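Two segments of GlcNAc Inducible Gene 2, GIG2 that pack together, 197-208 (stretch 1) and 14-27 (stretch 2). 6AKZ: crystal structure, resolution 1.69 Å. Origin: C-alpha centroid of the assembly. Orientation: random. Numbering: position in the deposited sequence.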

ATOM      1  N   SER A 197      -9.182  -6.202   4.822  1.00 17.74           N
ATOM      2  CA  SER A 197      -9.094  -7.421   5.677  1.00 17.88           C
ATOM      3  C   SER A 197      -9.456  -8.691   4.930  1.00 17.99           C
ATOM      4  O   SER A 197      -8.627  -9.580   4.751  1.00 17.47           O
ATOM      5  CB  SER A 197      -9.968  -7.182   6.935  1.00 19.23           C
ATOM      6  OG  SER A 197      -9.627  -8.037   8.004  1.00 19.01           O
ATOM      7  N   ILE A 198     -10.694  -8.789   4.428  1.00 18.87           N
ATOM      8  CA  ILE A 198     -11.219 -10.026   3.828  1.00 20.04           C
ATOM      9  C   ILE A 198     -11.339  -9.975   2.263  1.00 15.97           C
ATOM     10  O   ILE A 198     -11.434 -11.010   1.656  1.00 17.49           O
ATOM     11  CB  ILE A 198     -12.628 -10.395   4.432  1.00 23.84           C
ATOM     12  CG1 ILE A 198     -13.075 -11.827   4.134  1.00 24.83           C
ATOM     13  CG2 ILE A 198     -13.724  -9.477   3.865  1.00 22.42           C
ATOM     14  CD1 ILE A 198     -12.336 -12.943   4.794  1.00 26.88           C
ATOM     15  N   GLU A 199     -11.366  -8.777   1.690  1.00 16.58           N
ATOM     16  CA  GLU A 199     -11.535  -8.575   0.247  1.00 15.71           C
ATOM     17  C   GLU A 199     -10.694  -9.411  -0.728  1.00 15.04           C
ATOM     18  O   GLU A 199     -11.181  -9.795  -1.792  1.00 16.65           O
ATOM     19  CB  GLU A 199     -11.371  -7.088  -0.092  1.00 17.11           C
ATOM     20  CG  GLU A 199     -12.623  -6.257   0.137  1.00 17.49           C
ATOM     21  CD  GLU A 199     -12.937  -6.072   1.609  1.00 19.68           C
ATOM     22  OE1 GLU A 199     -12.148  -6.550   2.452  1.00 19.30           O
ATOM     23  OE2 GLU A 199     -13.973  -5.449   1.923  1.00 18.33           O
ATOM     24  N   ARG A 200      -9.442  -9.679  -0.380  1.00 12.84           N
ATOM     25  CA  ARG A 200      -8.547 -10.427  -1.264  1.00 13.77           C
ATOM     26  C   ARG A 200      -9.144 -11.779  -1.629  1.00 15.01           C
ATOM     27  O   ARG A 200      -8.899 -12.251  -2.643  1.00 17.64           O
ATOM     28  CB  ARG A 200      -7.183 -10.621  -0.653  1.00 13.07           C
ATOM     29  CG  ARG A 200      -6.400  -9.329  -0.475  1.00 13.33           C
ATOM     30  CD  ARG A 200      -4.972  -9.561   0.007  1.00 13.22           C
ATOM     31  NE  ARG A 200      -4.118  -8.404   0.087  1.00 13.37           N
ATOM     32  CZ  ARG A 200      -4.207  -7.426   0.973  1.00 13.65           C
ATOM     33  NH1 ARG A 200      -5.123  -7.415   1.892  1.00 13.79           N
ATOM     34  NH2 ARG A 200      -3.342  -6.437   0.942  1.00 12.73           N
ATOM     35  N   TRP A 201      -9.870 -12.357  -0.696  1.00 16.32           N
ATOM     36  CA  TRP A 201     -10.623 -13.564  -0.879  1.00 16.71           C
ATOM     37  C   TRP A 201     -12.050 -13.354  -1.344  1.00 15.35           C
ATOM     38  O   TRP A 201     -12.463 -14.027  -2.315  1.00 19.51           O
ATOM     39  CB  TRP A 201     -10.641 -14.337   0.408  1.00 18.04           C
ATOM     40  CG  TRP A 201      -9.326 -14.833   0.921  1.00 17.43           C
ATOM     41  CD1 TRP A 201      -8.671 -15.958   0.541  1.00 16.96           C
ATOM     42  CD2 TRP A 201      -8.544 -14.229   1.918  1.00 14.96           C
ATOM     43  NE1 TRP A 201      -7.521 -16.100   1.278  1.00 16.33           N
ATOM     44  CE2 TRP A 201      -7.449 -15.057   2.150  1.00 16.06           C
ATOM     45  CE3 TRP A 201      -8.711 -13.099   2.707  1.00 16.95           C
ATOM     46  CZ2 TRP A 201      -6.482 -14.748   3.103  1.00 15.62           C
ATOM     47  CZ3 TRP A 201      -7.794 -12.831   3.677  1.00 17.28           C
ATOM     48  CH2 TRP A 201      -6.702 -13.628   3.852  1.00 17.57           C
ATOM     49  N   GLU A 202     -12.763 -12.435  -0.746  1.00 17.47           N
ATOM     50  CA  GLU A 202     -14.172 -12.267  -1.003  1.00 21.54           C
ATOM     51  C   GLU A 202     -14.549 -11.575  -2.291  1.00 23.87           C
ATOM     52  O   GLU A 202     -15.544 -11.960  -2.898  1.00 20.69           O
ATOM     53  CB  GLU A 202     -14.840 -11.494   0.116  1.00 23.98           C
ATOM     54  CG  GLU A 202     -16.365 -11.667   0.115  1.00 27.12           C
ATOM     55  CD  GLU A 202     -17.081 -10.914   1.195  1.00 27.01           C
ATOM     56  OE1 GLU A 202     -16.437 -10.218   2.039  1.00 22.39           O
ATOM     57  OE2 GLU A 202     -18.344 -11.037   1.177  1.00 28.33           O
ATOM     58  N   ASP A 203     -13.855 -10.502  -2.656  1.00 18.92           N
ATOM     59  CA  ASP A 203     -14.190  -9.825  -3.896  1.00 18.23           C
ATOM     60  C   ASP A 203     -13.813 -10.652  -5.109  1.00 19.11           C
ATOM     61  O   ASP A 203     -12.760 -11.343  -5.140  1.00 18.57           O
ATOM     62  CB  ASP A 203     -13.509  -8.436  -3.915  1.00 18.60           C
ATOM     63  CG  ASP A 203     -13.815  -7.660  -5.206  1.00 20.24           C
ATOM     64  OD1 ASP A 203     -15.042  -7.423  -5.488  1.00 19.59           O
ATOM     65  OD2 ASP A 203     -12.858  -7.298  -5.942  1.00 20.94           O
ATOM     66  N   ILE A 204     -14.656 -10.622  -6.155  1.00 18.70           N
ATOM     67  CA  ILE A 204     -14.352 -11.356  -7.360  1.00 19.24           C
ATOM     68  C   ILE A 204     -13.057 -10.946  -8.077  1.00 17.99           C
ATOM     69  O   ILE A 204     -12.210 -11.786  -8.348  1.00 18.45           O
ATOM     70  CB  ILE A 204     -15.501 -11.281  -8.393  1.00 25.35           C
ATOM     71  CG1 ILE A 204     -16.785 -11.914  -7.829  1.00 28.41           C
ATOM     72  CG2 ILE A 204     -15.092 -11.967  -9.707  1.00 23.60           C
ATOM     73  CD1 ILE A 204     -16.647 -13.308  -7.317  1.00 26.19           C
ATOM     74  N   MET A 205     -12.943  -9.662  -8.412  1.00 18.91           N
ATOM     75  CA  MET A 205     -11.796  -9.185  -9.168  1.00 18.04           C
ATOM     76  C   MET A 205     -10.544  -9.204  -8.273  1.00 16.65           C
ATOM     77  O   MET A 205      -9.512  -9.641  -8.745  1.00 14.73           O
ATOM     78  CB  MET A 205     -12.052  -7.787  -9.737  1.00 19.22           C
ATOM     79  CG  MET A 205     -13.120  -7.808 -10.822  1.00 19.82           C
ATOM     80  SD  MET A 205     -12.767  -8.954 -12.166  1.00 25.55           S
ATOM     81  CE  MET A 205     -11.160  -8.464 -12.750  1.00 23.91           C
ATOM     82  N   TYR A 206     -10.703  -8.867  -6.990  1.00 14.23           N
ATOM     83  CA  TYR A 206      -9.548  -8.902  -6.059  1.00 14.73           C
ATOM     84  C   TYR A 206      -9.007 -10.296  -5.974  1.00 15.65           C
ATOM     85  O   TYR A 206      -7.802 -10.526  -6.120  1.00 13.41           O
ATOM     86  CB  TYR A 206      -9.898  -8.350  -4.703  1.00 14.10           C
ATOM     87  CG  TYR A 206      -8.809  -7.614  -3.970  1.00 14.37           C
ATOM     88  CD1 TYR A 206      -7.443  -7.831  -4.253  1.00 14.87           C
ATOM     89  CD2 TYR A 206      -9.150  -6.798  -2.916  1.00 13.94           C
ATOM     90  CE1 TYR A 206      -6.477  -7.156  -3.502  1.00 13.45           C
ATOM     91  CE2 TYR A 206      -8.175  -6.153  -2.139  1.00 14.18           C
ATOM     92  CZ  TYR A 206      -6.857  -6.358  -2.444  1.00 14.60           C
ATOM     93  OH  TYR A 206      -5.862  -5.718  -1.705  1.00 14.78           O
ATOM     94  N   SER A 207      -9.877 -11.302  -5.770  1.00 15.06           N
ATOM     95  CA  SER A 207      -9.398 -12.657  -5.738  1.00 15.64           C
ATOM     96  C   SER A 207      -8.798 -13.203  -6.997  1.00 16.04           C
ATOM     97  O   SER A 207      -7.836 -14.040  -6.928  1.00 15.78           O
ATOM     98  CB  SER A 207     -10.564 -13.592  -5.216  1.00 17.32           C
ATOM     99  OG  SER A 207     -11.503 -13.812  -6.252  1.00 18.08           O
ATOM    100  N   GLU A 208      -9.198 -12.692  -8.162  1.00 15.98           N
ATOM    101  CA  GLU A 208      -8.579 -13.091  -9.392  1.00 18.27           C
ATOM    102  C   GLU A 208      -7.126 -12.671  -9.504  1.00 16.58           C
ATOM    103  O   GLU A 208      -6.404 -13.303 -10.254  1.00 15.77           O
ATOM    104  CB  GLU A 208      -9.258 -12.537 -10.671  1.00 21.69           C
ATOM    105  CG  GLU A 208     -10.509 -13.235 -11.097  1.00 30.49           C
ATOM    106  CD  GLU A 208     -10.266 -14.642 -11.637  1.00 28.59           C
ATOM    107  OE1 GLU A 208      -9.675 -14.895 -12.760  1.00 30.00           O
ATOM    108  OE2 GLU A 208     -10.692 -15.495 -10.890  1.00 40.71           O
TER
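Stretch 2 14-27: DLDFRFTGIKQRLI

Stretch 2 begins as an extended loop and then turns into a helix that runs through Leu26; the helix runs in roughly the same sense as helix 204-208, with a signed crossing angle of -47° and axes 12.0 Å apart at closest approach. Leu15, still in the loop, points toward stretch 1 and sets its CD1 4.0 Å from CD1 of Ile198. Asp16 turns back to its own chain: its OD1 accepts from Arg18 N at 2.8 Å, capping a backbone amide that the first turn leaves without a helical partner. Arg18 is long enough to reach Glu202, and its NH1 donates to Glu202 OE2 at 2.8 Å in a salt bridge whose hydrogen bond is nearly straight. Phe19 brings CE1 to 3.6 Å from Ile198 CG1, extending the greasy patch. One turn on, Ile22 makes the closest CA approach, its CA 6.4 Å from Glu202 CA; its CD1 lies 4.0 Å from Glu202 CG, the aliphatic part of that acid. Arg25 serves the break between the two helices of stretch 1, where carbonyls lack helical partners: NH2 donates to Trp201 O (2.9 Å) and NH1 to Glu202 O (3.2 Å), while Ile204 CD1 covers one guanidinium face. Leu26 closes the contact, its CD1 3.8 Å from Trp201 CD1 at the indole edge and its CD2 3.6 Å from Ser207 CB.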

ATOM      1  N   ASP A  14     -14.752 -18.742  13.742  1.00 37.44           N
ATOM      2  CA  ASP A  14     -15.549 -18.895  12.556  1.00 35.52           C
ATOM      3  C   ASP A  14     -16.065 -17.496  12.184  1.00 35.84           C
ATOM      4  O   ASP A  14     -16.330 -16.663  13.073  1.00 34.21           O
ATOM      5  CB  ASP A  14     -16.731 -19.853  12.811  1.00 39.61           C
ATOM      6  CG  ASP A  14     -16.367 -21.336  12.680  1.00 41.54           C
ATOM      7  OD1 ASP A  14     -15.257 -21.712  12.230  1.00 50.68           O
ATOM      8  OD2 ASP A  14     -17.250 -22.167  12.976  1.00 50.39           O
ATOM      9  N   LEU A  15     -16.126 -17.210  10.882  1.00 35.79           N
ATOM     10  CA  LEU A  15     -16.924 -16.086  10.379  1.00 35.81           C
ATOM     11  C   LEU A  15     -18.325 -16.653  10.113  1.00 39.39           C
ATOM     12  O   LEU A  15     -18.547 -17.832  10.324  1.00 35.39           O
ATOM     13  CB  LEU A  15     -16.314 -15.526   9.071  1.00 34.72           C
ATOM     14  CG  LEU A  15     -14.884 -14.926   9.165  1.00 30.71           C
ATOM     15  CD1 LEU A  15     -14.413 -14.562   7.764  1.00 32.19           C
ATOM     16  CD2 LEU A  15     -14.886 -13.693  10.043  1.00 31.85           C
ATOM     17  N   ASP A  16     -19.242 -15.857   9.577  1.00 41.41           N
ATOM     18  CA  ASP A  16     -20.496 -16.432   9.011  1.00 43.05           C
ATOM     19  C   ASP A  16     -20.249 -17.615   8.034  1.00 42.45           C
ATOM     20  O   ASP A  16     -19.210 -17.620   7.347  1.00 32.74           O
ATOM     21  CB  ASP A  16     -21.294 -15.334   8.320  1.00 47.40           C
ATOM     22  CG  ASP A  16     -22.624 -15.836   7.800  1.00 53.53           C
ATOM     23  OD1 ASP A  16     -22.671 -16.403   6.671  1.00 48.43           O
ATOM     24  OD2 ASP A  16     -23.609 -15.677   8.554  1.00 60.72           O
ATOM     25  N   PHE A  17     -21.162 -18.626   7.956  1.00 37.56           N
ATOM     26  CA  PHE A  17     -20.879 -19.860   7.116  1.00 33.18           C
ATOM     27  C   PHE A  17     -20.920 -19.622   5.594  1.00 28.94           C
ATOM     28  O   PHE A  17     -20.451 -20.457   4.779  1.00 29.18           O
ATOM     29  CB  PHE A  17     -21.776 -21.076   7.499  1.00 38.95           C
ATOM     30  CG  PHE A  17     -23.169 -21.031   6.870  1.00 38.47           C
ATOM     31  CD1 PHE A  17     -24.183 -20.274   7.432  1.00 37.83           C
ATOM     32  CD2 PHE A  17     -23.408 -21.661   5.656  1.00 37.74           C
ATOM     33  CE1 PHE A  17     -25.438 -20.216   6.827  1.00 38.24           C
ATOM     34  CE2 PHE A  17     -24.656 -21.580   5.037  1.00 35.98           C
ATOM     35  CZ  PHE A  17     -25.673 -20.876   5.635  1.00 33.63           C
ATOM     36  N   ARG A  18     -21.444 -18.462   5.176  1.00 34.80           N
ATOM     37  CA  ARG A  18     -21.243 -18.017   3.772  1.00 34.47           C
ATOM     38  C   ARG A  18     -19.801 -18.085   3.303  1.00 33.44           C
ATOM     39  O   ARG A  18     -19.555 -18.389   2.120  1.00 33.60           O
ATOM     40  CB  ARG A  18     -21.836 -16.620   3.491  1.00 36.62           C
ATOM     41  CG  ARG A  18     -21.103 -15.404   3.999  1.00 37.69           C
ATOM     42  CD  ARG A  18     -22.070 -14.227   3.981  1.00 35.64           C
ATOM     43  NE  ARG A  18     -21.495 -13.059   4.587  1.00 39.05           N
ATOM     44  CZ  ARG A  18     -20.591 -12.275   3.985  1.00 39.11           C
ATOM     45  NH1 ARG A  18     -20.170 -12.549   2.754  1.00 35.18           N
ATOM     46  NH2 ARG A  18     -20.092 -11.226   4.626  1.00 40.07           N
ATOM     47  N   PHE A  19     -18.859 -17.939   4.240  1.00 31.89           N
ATOM     48  CA  PHE A  19     -17.437 -17.943   3.872  1.00 31.09           C
ATOM     49  C   PHE A  19     -16.963 -19.283   3.398  1.00 32.73           C
ATOM     50  O   PHE A  19     -15.953 -19.425   2.693  1.00 32.73           O
ATOM     51  CB  PHE A  19     -16.616 -17.286   4.989  1.00 31.23           C
ATOM     52  CG  PHE A  19     -16.761 -15.764   5.010  1.00 32.97           C
ATOM     53  CD1 PHE A  19     -16.037 -14.973   4.104  1.00 32.32           C
ATOM     54  CD2 PHE A  19     -17.627 -15.134   5.874  1.00 32.45           C
ATOM     55  CE1 PHE A  19     -16.224 -13.595   4.067  1.00 30.33           C
ATOM     56  CE2 PHE A  19     -17.797 -13.754   5.873  1.00 31.07           C
ATOM     57  CZ  PHE A  19     -17.065 -12.981   4.984  1.00 33.64           C
ATOM     58  N   THR A  20     -17.720 -20.330   3.753  1.00 33.76           N
ATOM     59  CA  THR A  20     -17.457 -21.638   3.197  1.00 33.26           C
ATOM     60  C   THR A  20     -17.617 -21.700   1.687  1.00 29.75           C
ATOM     61  O   THR A  20     -16.828 -22.362   0.991  1.00 31.21           O
ATOM     62  CB  THR A  20     -18.313 -22.692   3.948  1.00 37.49           C
ATOM     63  OG1 THR A  20     -17.884 -22.679   5.329  1.00 34.81           O
ATOM     64  CG2 THR A  20     -18.162 -24.060   3.328  1.00 40.17           C
ATOM     65  N   GLY A  21     -18.621 -21.010   1.176  1.00 31.41           N
ATOM     66  CA  GLY A  21     -18.901 -20.982  -0.247  1.00 29.65           C
ATOM     67  C   GLY A  21     -17.869 -20.122  -0.967  1.00 29.06           C
ATOM     68  O   GLY A  21     -17.535 -20.437  -2.076  1.00 27.70           O
ATOM     69  N   ILE A  22     -17.327 -19.112  -0.268  1.00 31.88           N
ATOM     70  CA  ILE A  22     -16.128 -18.362  -0.742  1.00 27.77           C
ATOM     71  C   ILE A  22     -14.955 -19.346  -0.972  1.00 25.58           C
ATOM     72  O   ILE A  22     -14.343 -19.366  -2.023  1.00 22.89           O
ATOM     73  CB  ILE A  22     -15.673 -17.278   0.231  1.00 31.74           C
ATOM     74  CG1 ILE A  22     -16.785 -16.267   0.615  1.00 32.28           C
ATOM     75  CG2 ILE A  22     -14.443 -16.564  -0.316  1.00 34.51           C
ATOM     76  CD1 ILE A  22     -17.390 -15.486  -0.493  1.00 35.95           C
ATOM     77  N   LYS A  23     -14.676 -20.219  -0.007  1.00 25.36           N
ATOM     78  CA  LYS A  23     -13.613 -21.181  -0.208  1.00 24.76           C
ATOM     79  C   LYS A  23     -13.861 -22.074  -1.393  1.00 27.84           C
ATOM     80  O   LYS A  23     -12.969 -22.367  -2.169  1.00 28.23           O
ATOM     81  CB  LYS A  23     -13.379 -22.024   1.055  1.00 22.42           C
ATOM     82  CG  LYS A  23     -12.926 -21.280   2.283  1.00 24.94           C
ATOM     83  CD  LYS A  23     -12.582 -22.275   3.382  1.00 25.04           C
ATOM     84  CE  LYS A  23     -11.766 -21.655   4.486  1.00 28.25           C
ATOM     85  NZ  LYS A  23     -11.271 -22.766   5.403  1.00 32.83           N
ATOM     86  N   GLN A  24     -15.103 -22.520  -1.579  1.00 34.02           N
ATOM     87  CA  GLN A  24     -15.365 -23.392  -2.721  1.00 35.20           C
ATOM     88  C   GLN A  24     -15.396 -22.672  -4.042  1.00 32.78           C
ATOM     89  O   GLN A  24     -15.080 -23.303  -5.047  1.00 30.64           O
ATOM     90  CB  GLN A  24     -16.571 -24.291  -2.497  1.00 38.87           C
ATOM     91  CG  GLN A  24     -16.257 -25.379  -1.466  1.00 42.27           C
ATOM     92  CD  GLN A  24     -17.408 -25.682  -0.546  1.00 47.49           C
ATOM     93  OE1 GLN A  24     -18.547 -25.244  -0.766  1.00 58.09           O
ATOM     94  NE2 GLN A  24     -17.122 -26.426   0.506  1.00 47.85           N
ATOM     95  N   ARG A  25     -15.665 -21.366  -4.033  1.00 29.31           N
ATOM     96  CA  ARG A  25     -15.432 -20.521  -5.232  1.00 29.32           C
ATOM     97  C   ARG A  25     -13.971 -20.396  -5.628  1.00 27.18           C
ATOM     98  O   ARG A  25     -13.623 -20.451  -6.805  1.00 26.10           O
ATOM     99  CB  ARG A  25     -16.009 -19.115  -5.042  1.00 33.21           C
ATOM    100  CG  ARG A  25     -16.250 -18.356  -6.347  1.00 33.44           C
ATOM    101  CD  ARG A  25     -16.608 -16.912  -6.055  1.00 34.24           C
ATOM    102  NE  ARG A  25     -15.360 -16.223  -5.800  1.00 39.88           N
ATOM    103  CZ  ARG A  25     -15.114 -15.322  -4.844  1.00 37.03           C
ATOM    104  NH1 ARG A  25     -16.030 -14.944  -3.980  1.00 33.43           N
ATOM    105  NH2 ARG A  25     -13.890 -14.791  -4.770  1.00 34.09           N
ATOM    106  N   LEU A  26     -13.111 -20.233  -4.635  1.00 27.04           N
ATOM    107  CA  LEU A  26     -11.676 -19.951  -4.868  1.00 22.79           C
ATOM    108  C   LEU A  26     -10.815 -21.114  -5.387  1.00 24.89           C
ATOM    109  O   LEU A  26     -10.011 -20.964  -6.255  1.00 22.61           O
ATOM    110  CB  LEU A  26     -11.102 -19.385  -3.571  1.00 21.70           C
ATOM    111  CG  LEU A  26     -11.655 -18.024  -3.132  1.00 24.15           C
ATOM    112  CD1 LEU A  26     -11.191 -17.648  -1.742  1.00 25.17           C
ATOM    113  CD2 LEU A  26     -11.263 -16.908  -4.120  1.00 23.06           C
ATOM    114  N   ILE A  27     -11.045 -22.312  -4.888  1.00 27.00           N
ATOM    115  CA  ILE A  27     -10.262 -23.434  -5.273  1.00 26.92           C
ATOM    116  C   ILE A  27     -11.214 -24.455  -5.905  1.00 31.24           C
ATOM    117  O   ILE A  27     -12.152 -24.862  -5.240  1.00 29.30           O
ATOM    118  CB  ILE A  27      -9.513 -24.000  -4.045  1.00 28.09           C
ATOM    119  CG1 ILE A  27      -8.601 -22.863  -3.473  1.00 28.10           C
ATOM    120  CG2 ILE A  27      -8.687 -25.221  -4.434  1.00 27.41           C
ATOM    121  CD1 ILE A  27      -7.445 -23.334  -2.592  1.00 28.91           C
TER